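Local coordinates for protein ectonucleoside triphosphate diphosphohydrolase 4 (Homo sapiens, PDB 6WG5) that belongs to the GDA1/CD39 family of nucleoside phosphatases, within the actin-like ATPase clan, at residues D149-I154 with F162-A167. Residues are numbered along the deposited sequence; the frame is centred on the assembly and turned at random.
Sequences DLLTDI and FSDSHA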
loop_
_atom_site.group_PDB
_atom_site.type_symbol
_atom_site.label_atom_id
_atom_site.label_comp_id
_atom_site.label_asym_id
_atom_site.label_seq_id
_atom_site.Cartn_x
_atom_site.Cartn_y
_atom_site.Cartn_z
ATOM N N ASP A 149 12.458 -21.475 -14.322
ATOM C CA ASP A 149 11.642 -22.683 -14.269
ATOM C C ASP A 149 10.195 -22.375 -14.632
ATOM O O ASP A 149 9.535 -23.166 -15.314
ATOM C CB ASP A 149 11.726 -23.321 -12.883
ATOM C CG ASP A 149 11.119 -24.714 -12.848
ATOM O OD1 ASP A 149 11.100 -25.383 -13.903
ATOM O OD2 ASP A 149 10.663 -25.142 -11.768
ATOM N N LEU A 150 9.685 -21.225 -14.184
ATOM C CA LEU A 150 8.348 -20.799 -14.586
ATOM C C LEU A 150 8.295 -20.490 -16.076
ATOM O O LEU A 150 7.331 -20.855 -16.759
ATOM C CB LEU A 150 7.926 -19.573 -13.776
ATOM C CG LEU A 150 7.669 -19.786 -12.284
ATOM C CD1 LEU A 150 7.615 -18.451 -11.561
ATOM C CD2 LEU A 150 6.380 -20.557 -12.068
ATOM N N LEU A 151 9.324 -19.818 -16.598
ATOM C CA LEU A 151 9.311 -19.405 -17.997
ATOM C C LEU A 151 9.406 -20.602 -18.938
ATOM O O LEU A 151 8.722 -20.642 -19.966
ATOM C CB LEU A 151 10.455 -18.425 -18.257
ATOM C CG LEU A 151 10.285 -17.034 -17.643
ATOM C CD1 LEU A 151 11.595 -16.265 -17.683
ATOM C CD2 LEU A 151 9.193 -16.262 -18.366
ATOM N N THR A 152 10.249 -21.583 -18.609
ATOM C CA THR A 152 10.426 -22.727 -19.497
ATOM C C THR A 152 9.291 -23.737 -19.374
ATOM O O THR A 152 9.010 -24.463 -20.335
ATOM C CB THR A 152 11.759 -23.427 -19.212
ATOM O OG1 THR A 152 11.755 -23.955 -17.879
ATOM C CG2 THR A 152 12.927 -22.462 -19.375
ATOM N N ASP A 153 8.627 -23.794 -18.221
ATOM C CA ASP A 153 7.655 -24.842 -17.932
ATOM C C ASP A 153 6.219 -24.441 -18.246
ATOM O O ASP A 153 5.466 -25.249 -18.797
ATOM C CB ASP A 153 7.753 -25.246 -16.456
ATOM C CG ASP A 153 7.053 -26.560 -16.161
ATOM O OD1 ASP A 153 7.680 -27.438 -15.528
ATOM O OD2 ASP A 153 5.880 -26.718 -16.558
ATOM N N ILE A 154 5.820 -23.214 -17.910
ATOM C CA ILE A 154 4.423 -22.815 -18.083
ATOM C C ILE A 154 3.995 -22.853 -19.545
ATOM O O ILE A 154 2.928 -23.418 -19.838
ATOM C CB ILE A 154 4.187 -21.437 -17.438
ATOM C CG1 ILE A 154 4.256 -21.559 -15.913
ATOM C CG2 ILE A 154 2.843 -20.846 -17.870
ATOM C CD1 ILE A 154 4.316 -20.229 -15.194
ATOM N N PHE A 162 2.891 -15.660 -22.232
ATOM C CA PHE A 162 3.851 -15.680 -21.136
ATOM C C PHE A 162 5.255 -15.635 -21.721
ATOM O O PHE A 162 5.652 -16.545 -22.454
ATOM C CB PHE A 162 3.657 -16.928 -20.269
ATOM C CG PHE A 162 4.279 -16.826 -18.907
ATOM C CD1 PHE A 162 5.277 -17.704 -18.518
ATOM C CD2 PHE A 162 3.865 -15.853 -18.014
ATOM C CE1 PHE A 162 5.849 -17.613 -17.265
ATOM C CE2 PHE A 162 4.434 -15.756 -16.760
ATOM C CZ PHE A 162 5.427 -16.638 -16.385
ATOM N N SER A 163 5.995 -14.577 -21.399
ATOM C CA SER A 163 7.339 -14.360 -21.915
ATOM C C SER A 163 8.267 -13.994 -20.762
ATOM O O SER A 163 7.862 -13.951 -19.596
ATOM C CB SER A 163 7.346 -13.262 -22.986
ATOM O OG SER A 163 6.486 -13.596 -24.062
ATOM N N ASP A 164 9.529 -13.725 -21.103
ATOM C CA ASP A 164 10.526 -13.381 -20.093
ATOM C C ASP A 164 10.064 -12.206 -19.238
ATOM O O ASP A 164 10.173 -12.234 -18.007
ATOM C CB ASP A 164 11.860 -13.062 -20.771
ATOM C CG ASP A 164 12.884 -12.492 -19.807
ATOM O OD1 ASP A 164 12.930 -12.947 -18.644
ATOM O OD2 ASP A 164 13.641 -11.586 -20.213
ATOM N N SER A 165 9.543 -11.158 -19.879
ATOM C CA SER A 165 9.127 -9.965 -19.153
ATOM C C SER A 165 7.907 -10.208 -18.272
ATOM O O SER A 165 7.638 -9.402 -17.376
ATOM C CB SER A 165 8.829 -8.832 -20.135
ATOM O OG SER A 165 7.963 -9.264 -21.169
ATOM N N HIS A 166 7.169 -11.296 -18.500
ATOM C CA HIS A 166 5.940 -11.544 -17.754
ATOM C C HIS A 166 6.197 -12.100 -16.360
ATOM O O HIS A 166 5.321 -11.991 -15.496
ATOM C CB HIS A 166 5.042 -12.503 -18.538
ATOM C CG HIS A 166 4.478 -11.912 -19.793
ATOM N ND1 HIS A 166 3.124 -11.865 -20.053
ATOM C CD2 HIS A 166 5.083 -11.338 -20.860
ATOM C CE1 HIS A 166 2.922 -11.291 -21.225
ATOM N NE2 HIS A 166 4.095 -10.961 -21.735
ATOM N N ALA A 167 7.363 -12.693 -16.122
ATOM C CA ALA A 167 7.753 -13.184 -14.806
ATOM C C ALA A 167 8.875 -12.298 -14.284
ATOM O O ALA A 167 9.918 -12.165 -14.935
ATOM C CB ALA A 167 8.198 -14.644 -14.871
#
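Leu151 is the knob of this contact: its isobutyl group reaches from the helix into a hollow lined by Phe162, Ser163, Asp164 and Ala167. CG stands anti to the carbonyl carbon (chi1 -71°). The two methyls have different partners. CD2 goes deepest, meeting the CA of Asp164, the ring atom CE1 of Phe162 at 3.8 Å and the CB of Ala167 at 4.0 Å, with the carbonyl of Ser163 also beside it. CD1 lies beside the exposed Asp164, 3.7 Å from its OD1.

The second bump comes from the loop. Phe162, its CG anti to the backbone N (chi1 -162°), directs its ring at the helix between Leu151 and Ile154. Ring atom CE1 approaches CD1 of Ile154 at 3.7 Å, and CB and CG2 of Ile154 lie together against CD1 of the ring; the two side chains cross obliquely. At the ring edge, CE1 also comes within 3.6 Å of the O of Leu150, which already accepts the helical bond from the N of Ile154. No hydrogen bond joins the segments; the contact is one of apolar side-chain packing.

Helix 140-157 and this loop form part of the beta-alpha-beta crossover from strand 127-131 to its parallel neighbour 167-169. Phe162 and Ile154 both rest on strand 127-131, while His166 stacks on Tyr128 and Leu150 also touches Ile92 and Ile106 in neighbouring loops.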